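Dual function macrocyclase-peptidase POPB (Galerina marginata, PDB 5N4B) cleaves peptide bonds after prolyl residues and macrocyclises peptide precursors in the biosynthesis of the amanitin toxins. Local coordinates at residues G214-R219 with M237-V242; E197-K202 with T244-D249; V34-Q39 with S670-A675. The protein carries 1 engineered substitution. All blocks are in the same frame, centred on the assembly; numbering follows the deposited sequence.

Contact 1 of 3, residues G214-R219 with M237-V242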
loop_
_atom_site.group_PDB
_atom_site.type_symbol
_atom_site.label_atom_id
_atom_site.label_comp_id
_atom_site.label_asym_id
_atom_site.label_seq_id
_atom_site.Cartn_x
_atom_site.Cartn_y
_atom_site.Cartn_z
ATOM N N GLY A 214 23.890 -15.401 2.405
ATOM C CA GLY A 214 23.268 -14.893 1.197
ATOM C C GLY A 214 21.791 -14.692 1.444
ATOM O O GLY A 214 21.276 -14.957 2.535
ATOM N N PHE A 215 21.109 -14.300 0.381
ATOM C CA PHE A 215 19.694 -14.028 0.462
ATOM C C PHE A 215 18.954 -14.403 -0.797
ATOM O O PHE A 215 19.494 -14.420 -1.902
ATOM C CB PHE A 215 19.419 -12.545 0.790
ATOM C CG PHE A 215 20.091 -11.569 -0.127
ATOM C CD1 PHE A 215 19.521 -11.248 -1.347
ATOM C CD2 PHE A 215 21.281 -10.965 0.228
ATOM C CE1 PHE A 215 20.155 -10.343 -2.220
ATOM C CE2 PHE A 215 21.901 -10.084 -0.645
ATOM C CZ PHE A 215 21.339 -9.802 -1.864
ATOM N N LEU A 216 17.703 -14.727 -0.596
ATOM C CA LEU A 216 16.788 -15.001 -1.692
ATOM C C LEU A 216 16.083 -13.723 -2.100
ATOM O O LEU A 216 15.757 -12.873 -1.259
ATOM C CB LEU A 216 15.734 -16.052 -1.314
ATOM C CG LEU A 216 16.355 -17.434 -1.055
ATOM C CD1 LEU A 216 16.486 -17.692 0.404
ATOM C CD2 LEU A 216 15.640 -18.485 -1.727
ATOM N N TYR A 217 15.801 -13.612 -3.391
ATOM C CA TYR A 217 15.165 -12.458 -4.015
ATOM C C TYR A 217 14.558 -12.900 -5.343
ATOM O O TYR A 217 15.075 -13.797 -6.013
ATOM C CB TYR A 217 16.190 -11.341 -4.232
ATOM C CG TYR A 217 17.192 -11.649 -5.308
ATOM C CD1 TYR A 217 18.273 -12.511 -5.087
ATOM C CD2 TYR A 217 16.998 -11.170 -6.571
ATOM C CE1 TYR A 217 19.136 -12.834 -6.102
ATOM C CE2 TYR A 217 17.856 -11.507 -7.604
ATOM C CZ TYR A 217 18.907 -12.355 -7.372
ATOM O OH TYR A 217 19.761 -12.708 -8.424
ATOM N N GLN A 218 13.466 -12.242 -5.729
ATOM C CA GLN A 218 12.822 -12.501 -7.008
ATOM C C GLN A 218 13.385 -11.565 -8.065
ATOM O O GLN A 218 13.482 -10.348 -7.861
ATOM C CB GLN A 218 11.324 -12.331 -6.919
ATOM C CG GLN A 218 10.647 -12.580 -8.276
ATOM C CD GLN A 218 9.171 -12.686 -8.107
ATOM O OE1 GLN A 218 8.614 -13.768 -8.206
ATOM N NE2 GLN A 218 8.514 -11.580 -7.771
ATOM N N ARG A 219 13.736 -12.122 -9.201
ATOM C CA ARG A 219 14.144 -11.276 -10.300
ATOM C C ARG A 219 13.519 -11.714 -11.616
ATOM O O ARG A 219 12.894 -12.766 -11.740
ATOM C CB ARG A 219 15.635 -11.205 -10.462
ATOM C CG ARG A 219 16.174 -12.583 -10.699
ATOM C CD ARG A 219 17.454 -12.545 -11.444
ATOM N NE ARG A 219 17.339 -12.000 -12.797
ATOM C CZ ARG A 219 18.368 -11.920 -13.617
ATOM N NH1 ARG A 219 19.564 -12.347 -13.214
ATOM N NH2 ARG A 219 18.177 -11.416 -14.815
ATOM N N MET A 237 12.808 -17.087 -8.607
ATOM C CA MET A 237 13.303 -16.946 -7.245
ATOM C C MET A 237 14.757 -17.401 -7.227
ATOM O O MET A 237 15.074 -18.528 -7.620
ATOM C CB MET A 237 12.451 -17.746 -6.258
ATOM C CG MET A 237 12.896 -17.637 -4.822
ATOM S SD MET A 237 12.922 -15.992 -4.125
ATOM C CE MET A 237 11.192 -15.587 -4.249
ATOM N N CYS A 238 15.634 -16.529 -6.781
ATOM C CA CYS A 238 17.060 -16.721 -6.874
ATOM C C CYS A 238 17.707 -16.545 -5.518
ATOM O O CYS A 238 17.096 -15.995 -4.576
ATOM C CB CYS A 238 17.686 -15.708 -7.832
ATOM S SG CYS A 238 17.185 -15.946 -9.548
ATOM N N TYR A 239 18.945 -17.023 -5.432
ATOM C CA TYR A 239 19.775 -16.896 -4.244
ATOM C C TYR A 239 21.094 -16.243 -4.604
ATOM O O TYR A 239 21.768 -16.681 -5.545
ATOM C CB TYR A 239 20.008 -18.270 -3.606
ATOM C CG TYR A 239 20.932 -18.264 -2.453
ATOM C CD1 TYR A 239 20.552 -17.866 -1.169
ATOM C CD2 TYR A 239 22.241 -18.682 -2.670
ATOM C CE1 TYR A 239 21.526 -17.905 -0.127
ATOM C CE2 TYR A 239 23.159 -18.691 -1.683
ATOM C CZ TYR A 239 22.814 -18.330 -0.447
ATOM O OH TYR A 239 23.867 -18.399 0.467
ATOM N N HIS A 240 21.439 -15.178 -3.885
ATOM C CA HIS A 240 22.690 -14.455 -4.040
ATOM C C HIS A 240 23.590 -14.693 -2.839
ATOM O O HIS A 240 23.184 -14.434 -1.699
ATOM C CB HIS A 240 22.425 -12.955 -4.154
ATOM C CG HIS A 240 23.680 -12.174 -4.252
ATOM N ND1 HIS A 240 24.509 -12.282 -5.341
ATOM C CD2 HIS A 240 24.334 -11.402 -3.363
ATOM C CE1 HIS A 240 25.591 -11.542 -5.155
ATOM N NE2 HIS A 240 25.509 -10.989 -3.960
ATOM N N LYS A 241 24.817 -15.185 -3.088
ATOM C CA LYS A 241 25.822 -15.345 -2.054
ATOM C C LYS A 241 26.592 -14.037 -1.884
ATOM O O LYS A 241 27.069 -13.448 -2.866
ATOM C CB LYS A 241 26.749 -16.489 -2.460
ATOM C CG LYS A 241 27.891 -16.686 -1.493
ATOM C CD LYS A 241 28.752 -17.870 -1.925
ATOM C CE LYS A 241 29.858 -18.074 -0.917
ATOM N NZ LYS A 241 30.927 -18.958 -1.493
ATOM N N VAL A 242 26.697 -13.563 -0.645
ATOM C CA VAL A 242 27.439 -12.327 -0.391
ATOM C C VAL A 242 28.866 -12.469 -0.855
ATOM O O VAL A 242 29.522 -13.487 -0.605
ATOM C CB VAL A 242 27.389 -11.970 1.095
ATOM C CG1 VAL A 242 28.246 -10.766 1.393
ATOM C CG2 VAL A 242 25.979 -11.674 1.517
#
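Cys238 and Met237 sit on opposite faces of the same strand, and together with His240 they bury the largest areas against the antiparallel strand 214-219. Cys238 pairs with Tyr217 in a hydrogen-bonded pair, Cys238 N reaching Tyr217 O at 2.9 Å. This strand pairing brings Cys238 CB to 3.6 Å from CZ of Tyr217. The first torsion decides where the sulfur goes: with SG anti to the carbonyl carbon (chi1 -67°), it meets that ring obliquely, a Cys sulfur-aromatic contact, and also touches Arg219 CG at 3.7 Å; a small, polarisable side chain suits this crowded place.

On the other face Met237 folds back through bends at chi2 and chi3, bringing SD to 3.6 Å from Tyr217 O and 4.0 Å from Leu216 CB. An unbranched, flexible thioether can curl over the neighbouring backbone in this way. Farther along, the Tyr239 ring lies across the backbone of Gly214, CE1 being 3.6 Å from Gly214 C, and the absence of a side chain on Gly214 leaves it that room.

His240 forms the second hydrogen-bonded pair, with Phe215, and its N-H points almost straight at Phe215 O (174°). Its CB lies over the Phe215 face, toward the rim, a CH-pi contact of 4.3 Å to the ring centroid. Beyond it the imidazole runs beside the phenyl ring, planes at 48° and CD2 3.7 Å from Phe215 CZ. The imidazole nitrogens are held outside the pair by Asp249 and Asp196, while the Tyr217 hydroxyl bonds to Asp249. Two strands whose side chains alternate between the two faces of the sheet, set at the centre of a four-stranded antiparallel sheet, are the middle of one blade of the seven-bladed beta-propeller of prolyl oligopeptidases.

Contact 2 of 3, residues E197-K202 with T244-D249; sequences EVKWFK and TTQEED
The flat carboxamide of Gln246 is used in two ways: its edge donates and the region above its carbonyl plane accepts. In the amide plane, NE2 gives an almost linear hydrogen bond (178°) to a lone pair of Lys199 O, 2.9 Å away. Lys199 N approaches OE1 from above the carbonyl plane instead, 42° out of it, and still bonds at 2.9 Å. One side-chain amide thus satisfies both the N-H and the C=O of a single residue; glutamine suits the task because it carries a donor and an acceptor together at the end of a long arm. That arm is extended, with CG anti to the backbone N (chi1 -171°). Val198 CG1 lies 3.6 Å from NE2, which also bonds to the hydroxyl of Tyr217.

Nearer the backbone, one water bridges the two segments, donating to Glu197 O at 2.8 Å and accepting from Gln246 N at 2.9 Å. Gln246 opens the short 3-10 turn 246-248, whose end is marked by Asp249 N bonding to Gln246 O.

Strand 198-201, broken by a G1 bulge at Trp200 and Phe201, is the outermost strand of its four-stranded sheet and pairs with strand 170-176. The loop bearing Gln246 joins strands 236-241 and 250-254 of the next sheet, so the contact ties two successive propeller blades together, with Val198 and Phe201 packing on Tyr217.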
loop_
_atom_site.group_PDB
_atom_site.type_symbol
_atom_site.label_atom_id
_atom_site.label_comp_id
_atom_site.label_asym_id
_atom_site.label_seq_id
_atom_site.Cartn_x
_atom_site.Cartn_y
_atom_site.Cartn_z
ATOM N N GLU A 197 26.188 -6.606 -7.154
ATOM C CA GLU A 197 25.137 -5.808 -7.765
ATOM C C GLU A 197 24.079 -6.759 -8.304
ATOM O O GLU A 197 24.285 -7.431 -9.315
ATOM C CB GLU A 197 25.709 -4.917 -8.867
ATOM C CG GLU A 197 24.653 -4.054 -9.515
ATOM C CD GLU A 197 25.241 -2.994 -10.432
ATOM O OE1 GLU A 197 25.922 -3.391 -11.406
ATOM O OE2 GLU A 197 25.086 -1.781 -10.134
ATOM N N VAL A 198 22.956 -6.839 -7.625
ATOM C CA VAL A 198 21.934 -7.827 -7.918
ATOM C C VAL A 198 20.782 -7.120 -8.642
ATOM O O VAL A 198 19.921 -6.492 -8.011
ATOM C CB VAL A 198 21.499 -8.528 -6.628
ATOM C CG1 VAL A 198 20.407 -9.512 -6.887
ATOM C CG2 VAL A 198 22.690 -9.211 -5.981
ATOM N N LYS A 199 20.771 -7.179 -9.960
ATOM C CA LYS A 199 19.845 -6.439 -10.802
ATOM C C LYS A 199 18.553 -7.220 -11.023
ATOM O O LYS A 199 18.440 -8.435 -10.763
ATOM C CB LYS A 199 20.503 -6.151 -12.153
ATOM C CG LYS A 199 21.666 -5.146 -12.004
ATOM C CD LYS A 199 22.347 -4.851 -13.340
ATOM C CE LYS A 199 21.400 -4.162 -14.333
ATOM N NZ LYS A 199 20.965 -2.779 -13.993
ATOM N N TRP A 200 17.550 -6.488 -11.511
ATOM C CA TRP A 200 16.303 -7.043 -12.030
ATOM C C TRP A 200 15.358 -7.516 -10.939
ATOM O O TRP A 200 14.474 -8.321 -11.165
ATOM C CB TRP A 200 16.557 -8.151 -13.086
ATOM C CG TRP A 200 17.509 -7.670 -14.145
ATOM C CD1 TRP A 200 18.801 -8.066 -14.323
ATOM C CD2 TRP A 200 17.254 -6.684 -15.123
ATOM N NE1 TRP A 200 19.363 -7.377 -15.350
ATOM C CE2 TRP A 200 18.443 -6.508 -15.858
ATOM C CE3 TRP A 200 16.134 -5.920 -15.459
ATOM C CZ2 TRP A 200 18.532 -5.627 -16.941
ATOM C CZ3 TRP A 200 16.237 -5.023 -16.502
ATOM C CH2 TRP A 200 17.436 -4.894 -17.238
ATOM N N PHE A 201 15.514 -6.960 -9.735
ATOM C CA PHE A 201 14.747 -7.345 -8.564
ATOM C C PHE A 201 13.399 -6.636 -8.562
ATOM O O PHE A 201 13.313 -5.405 -8.742
ATOM C CB PHE A 201 15.552 -6.950 -7.317
ATOM C CG PHE A 201 14.791 -7.006 -5.998
ATOM C CD1 PHE A 201 14.205 -8.157 -5.580
ATOM C CD2 PHE A 201 14.724 -5.905 -5.170
ATOM C CE1 PHE A 201 13.499 -8.203 -4.365
ATOM C CE2 PHE A 201 14.065 -5.951 -3.955
ATOM C CZ PHE A 201 13.472 -7.099 -3.549
ATOM N N LYS A 202 12.333 -7.391 -8.308
ATOM C CA LYS A 202 11.011 -6.808 -8.243
ATOM C C LYS A 202 10.028 -7.796 -7.629
ATOM O O LYS A 202 10.132 -9.001 -7.853
ATOM C CB LYS A 202 10.527 -6.445 -9.661
ATOM C CG LYS A 202 9.427 -5.404 -9.777
ATOM C CD LYS A 202 9.135 -5.089 -11.239
ATOM C CE LYS A 202 8.254 -3.902 -11.348
ATOM N NZ LYS A 202 8.115 -3.457 -12.788
ATOM N N THR A 244 29.877 -12.136 -4.124
ATOM C CA THR A 244 29.937 -12.671 -5.477
ATOM C C THR A 244 29.187 -11.718 -6.392
ATOM O O THR A 244 28.420 -10.869 -5.937
ATOM C CB THR A 244 29.302 -14.077 -5.624
ATOM O OG1 THR A 244 27.873 -14.004 -5.369
ATOM C CG2 THR A 244 29.916 -15.075 -4.715
ATOM N N THR A 245 29.423 -11.883 -7.694
ATOM C CA THR A 245 28.632 -11.203 -8.706
ATOM C C THR A 245 27.372 -12.025 -9.013
ATOM O O THR A 245 27.274 -13.223 -8.725
ATOM C CB THR A 245 29.418 -11.045 -10.028
ATOM O OG1 THR A 245 29.526 -12.310 -10.669
ATOM C CG2 THR A 245 30.797 -10.513 -9.851
ATOM N N GLN A 246 26.404 -11.369 -9.640
ATOM C CA GLN A 246 25.114 -11.998 -9.903
ATOM C C GLN A 246 25.217 -13.182 -10.854
ATOM O O GLN A 246 24.322 -14.032 -10.846
ATOM C CB GLN A 246 24.120 -10.939 -10.402
ATOM C CG GLN A 246 22.674 -11.419 -10.499
ATOM C CD GLN A 246 21.716 -10.311 -10.812
ATOM O OE1 GLN A 246 22.070 -9.289 -11.435
ATOM N NE2 GLN A 246 20.486 -10.474 -10.361
ATOM N N GLU A 247 26.298 -13.246 -11.655
ATOM C CA GLU A 247 26.511 -14.394 -12.524
ATOM C C GLU A 247 26.552 -15.712 -11.747
ATOM O O GLU A 247 26.154 -16.755 -12.275
ATOM C CB GLU A 247 27.770 -14.145 -13.371
ATOM C CG GLU A 247 27.580 -13.016 -14.454
ATOM C CD GLU A 247 27.807 -11.561 -13.969
ATOM O OE1 GLU A 247 28.786 -10.923 -14.432
ATOM O OE2 GLU A 247 26.998 -11.028 -13.168
ATOM N N GLU A 248 26.938 -15.675 -10.482
ATOM C CA GLU A 248 26.987 -16.873 -9.653
ATOM C C GLU A 248 25.671 -17.207 -8.937
ATOM O O GLU A 248 25.549 -18.284 -8.349
ATOM C CB GLU A 248 28.087 -16.732 -8.595
ATOM C CG GLU A 248 29.523 -16.643 -9.176
ATOM C CD GLU A 248 30.594 -16.808 -8.099
ATOM O OE1 GLU A 248 30.484 -17.757 -7.287
ATOM O OE2 GLU A 248 31.546 -15.996 -8.061
ATOM N N ASP A 249 24.656 -16.349 -9.033
ATOM C CA ASP A 249 23.420 -16.588 -8.302
ATOM C C ASP A 249 22.722 -17.866 -8.777
ATOM O O ASP A 249 22.734 -18.208 -9.963
ATOM C CB ASP A 249 22.480 -15.383 -8.478
ATOM C CG ASP A 249 22.915 -14.167 -7.679
ATOM O OD1 ASP A 249 24.062 -14.083 -7.202
ATOM O OD2 ASP A 249 22.088 -13.230 -7.573
HETATM O O HOH W 1 26.845 -8.496 -9.580
#

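Contact 3 of 3, residues V34-Q39 with S670-A675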
loop_
_atom_site.group_PDB
_atom_site.type_symbol
_atom_site.label_atom_id
_atom_site.label_comp_id
_atom_site.label_asym_id
_atom_site.label_seq_id
_atom_site.Cartn_x
_atom_site.Cartn_y
_atom_site.Cartn_z
ATOM N N VAL A 34 -17.142 -1.787 -29.869
ATOM C CA VAL A 34 -16.866 -0.778 -28.857
ATOM C C VAL A 34 -15.897 0.225 -29.473
ATOM O O VAL A 34 -14.700 -0.043 -29.584
ATOM C CB VAL A 34 -16.267 -1.410 -27.586
ATOM C CG1 VAL A 34 -15.948 -0.322 -26.547
ATOM C CG2 VAL A 34 -17.233 -2.439 -26.994
ATOM N N PRO A 35 -16.373 1.398 -29.878
ATOM C CA PRO A 35 -15.438 2.423 -30.376
ATOM C C PRO A 35 -14.468 2.799 -29.267
ATOM O O PRO A 35 -14.866 2.930 -28.111
ATOM C CB PRO A 35 -16.350 3.600 -30.708
ATOM C CG PRO A 35 -17.701 2.951 -31.002
ATOM C CD PRO A 35 -17.781 1.845 -29.965
ATOM N N ASP A 36 -13.202 3.022 -29.648
ATOM C CA ASP A 36 -12.162 3.491 -28.722
ATOM C C ASP A 36 -11.459 4.672 -29.390
ATOM O O ASP A 36 -10.294 4.583 -29.795
ATOM C CB ASP A 36 -11.195 2.375 -28.339
ATOM C CG ASP A 36 -10.464 2.632 -26.983
ATOM O OD1 ASP A 36 -11.094 3.198 -26.050
ATOM O OD2 ASP A 36 -9.286 2.230 -26.852
ATOM N N PRO A 37 -12.146 5.814 -29.490
ATOM C CA PRO A 37 -11.599 6.960 -30.220
ATOM C C PRO A 37 -10.368 7.536 -29.587
ATOM O O PRO A 37 -9.662 8.329 -30.231
ATOM C CB PRO A 37 -12.762 7.978 -30.222
ATOM C CG PRO A 37 -13.618 7.557 -29.092
ATOM C CD PRO A 37 -13.512 6.060 -29.020
ATOM N N TYR A 38 -10.109 7.208 -28.308
ATOM C CA TYR A 38 -8.928 7.694 -27.607
ATOM C C TYR A 38 -7.883 6.591 -27.411
ATOM O O TYR A 38 -7.012 6.697 -26.530
ATOM C CB TYR A 38 -9.317 8.384 -26.277
ATOM C CG TYR A 38 -10.341 9.488 -26.531
ATOM C CD1 TYR A 38 -10.065 10.559 -27.380
ATOM C CD2 TYR A 38 -11.611 9.430 -25.943
ATOM C CE1 TYR A 38 -11.007 11.520 -27.628
ATOM C CE2 TYR A 38 -12.540 10.387 -26.195
ATOM C CZ TYR A 38 -12.261 11.427 -27.023
ATOM O OH TYR A 38 -13.248 12.377 -27.291
ATOM N N GLN A 39 -7.928 5.552 -28.242
ATOM C CA GLN A 39 -6.903 4.509 -28.178
ATOM C C GLN A 39 -5.514 5.103 -28.278
ATOM O O GLN A 39 -4.573 4.595 -27.660
ATOM C CB GLN A 39 -7.142 3.457 -29.275
ATOM C CG GLN A 39 -6.100 2.315 -29.256
ATOM C CD GLN A 39 -4.772 2.726 -29.873
ATOM O OE1 GLN A 39 -4.737 3.484 -30.846
ATOM N NE2 GLN A 39 -3.656 2.257 -29.291
ATOM N N SER A 670 -6.733 7.090 -16.918
ATOM C CA SER A 670 -7.192 8.430 -16.630
ATOM C C SER A 670 -7.272 9.303 -17.881
ATOM O O SER A 670 -8.170 10.143 -17.999
ATOM C CB SER A 670 -6.240 9.111 -15.672
ATOM O OG SER A 670 -6.378 8.580 -14.375
ATOM N N PHE A 671 -6.313 9.171 -18.804
ATOM C CA PHE A 671 -6.359 9.986 -20.030
ATOM C C PHE A 671 -7.637 9.706 -20.835
ATOM O O PHE A 671 -8.318 10.641 -21.294
ATOM C CB PHE A 671 -5.140 9.732 -20.916
ATOM C CG PHE A 671 -3.834 10.129 -20.355
ATOM C CD1 PHE A 671 -3.716 10.896 -19.201
ATOM C CD2 PHE A 671 -2.660 9.709 -21.005
ATOM C CE1 PHE A 671 -2.439 11.239 -18.720
ATOM C CE2 PHE A 671 -1.425 10.051 -20.525
ATOM C CZ PHE A 671 -1.318 10.811 -19.377
ATOM N N LYS A 672 -7.969 8.434 -21.020
ATOM C CA LYS A 672 -9.186 8.120 -21.745
ATOM C C LYS A 672 -10.401 8.627 -20.993
ATOM O O LYS A 672 -11.349 9.136 -21.594
ATOM C CB LYS A 672 -9.311 6.627 -21.988
ATOM C CG LYS A 672 -8.340 6.061 -22.999
ATOM C CD LYS A 672 -8.723 4.605 -23.300
ATOM C CE LYS A 672 -7.704 3.986 -24.154
ATOM N NZ LYS A 672 -8.080 2.592 -24.362
ATOM N N PHE A 673 -10.412 8.468 -19.674
ATOM C CA PHE A 673 -11.580 8.889 -18.915
ATOM C C PHE A 673 -11.802 10.392 -19.044
ATOM O O PHE A 673 -12.923 10.834 -19.322
ATOM C CB PHE A 673 -11.514 8.414 -17.465
ATOM C CG PHE A 673 -12.762 8.685 -16.690
ATOM C CD1 PHE A 673 -13.914 7.980 -16.994
ATOM C CD2 PHE A 673 -12.791 9.652 -15.724
ATOM C CE1 PHE A 673 -15.080 8.192 -16.286
ATOM C CE2 PHE A 673 -13.967 9.881 -15.000
ATOM C CZ PHE A 673 -15.111 9.153 -15.317
ATOM N N ILE A 674 -10.756 11.199 -18.854
ATOM C CA ILE A 674 -10.925 12.655 -18.899
ATOM C C ILE A 674 -11.270 13.107 -20.321
ATOM O O ILE A 674 -12.099 14.005 -20.522
ATOM C CB ILE A 674 -9.737 13.417 -18.295
ATOM C CG1 ILE A 674 -10.075 14.892 -17.997
ATOM C CG2 ILE A 674 -8.552 13.340 -19.213
ATOM C CD1 ILE A 674 -11.151 15.079 -16.962
ATOM N N ALA A 675 -10.675 12.481 -21.334
ATOM C CA ALA A 675 -11.029 12.854 -22.704
ATOM C C ALA A 675 -12.491 12.543 -22.997
ATOM O O ALA A 675 -13.177 13.306 -23.694
ATOM C CB ALA A 675 -10.101 12.114 -23.669
#
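Ser670 and Phe671, in helix 668-680, look inward to the central sheet, Phe671 meeting Trp51 edge-to-face, and the contact proper begins at Lys672. Its chain leaves the helix fully extended beyond CG and crosses the Asp36 side chain at about a right angle. NZ reaches Asp36 OD2 at 2.8 Å, on the syn lone pair, in a salt bridge. The long aliphatic part of lysine is used too: CG lies 4.1 Å from Tyr38 CB, and CE passes 3.7 Å from Tyr38 O. The length of the extended chain carries the ammonium group from the helix to Asp36, the first residue of the turn 36-39.

After Phe673 and Ile674, which turn to the interior of the domain, comes Ala675, one helical turn on from Lys672. Its methyl sits over the centre of the Tyr38 ring, 3.7 Å from the centroid and only 6° off the normal, a CH-pi contact for which a small residue is well fitted. Pro37 CG lies over the opposite face toward the rim, so the ring is sandwiched. Asp36 to Gln39 form a type I turn, closed by Gln39 N to Asp36 O at 3.0 Å, in which proline readily takes the second place. The Tyr38 hydroxyl bonds to Arg17.

Lys672 NZ also has salt bridges to Glu42 and Asp607. Three carboxylates round one buried ammonium group would be expected to keep it protonated and to hold its charge within the protein, while the tyrosine-alanine contact beside it is apolar: an ionic cluster flanked by a ring packed on a helix.

In the fold
From the N terminus, the chain first passes residues 34-39, starting at the end of a beta hairpin's second strand, and contact 3 returns to them some 630 residues later from helix 668-680. This widest loop takes in the whole propeller and joins the N-terminal region to the alpha/beta-hydrolase fold, as in other prolyl oligopeptidases. Within it, contact 2 closes a shorter loop from strand 198-201 to residues 244-249, linking adjacent blades, and contact 1 closes a still tighter one inside that, pairing the strands of a single blade. No loops cross. Contacts 1 and 2 touch, whereas contact 3's centre lies about 40 Å from that of contact 2 and about 42 Å from that of contact 1.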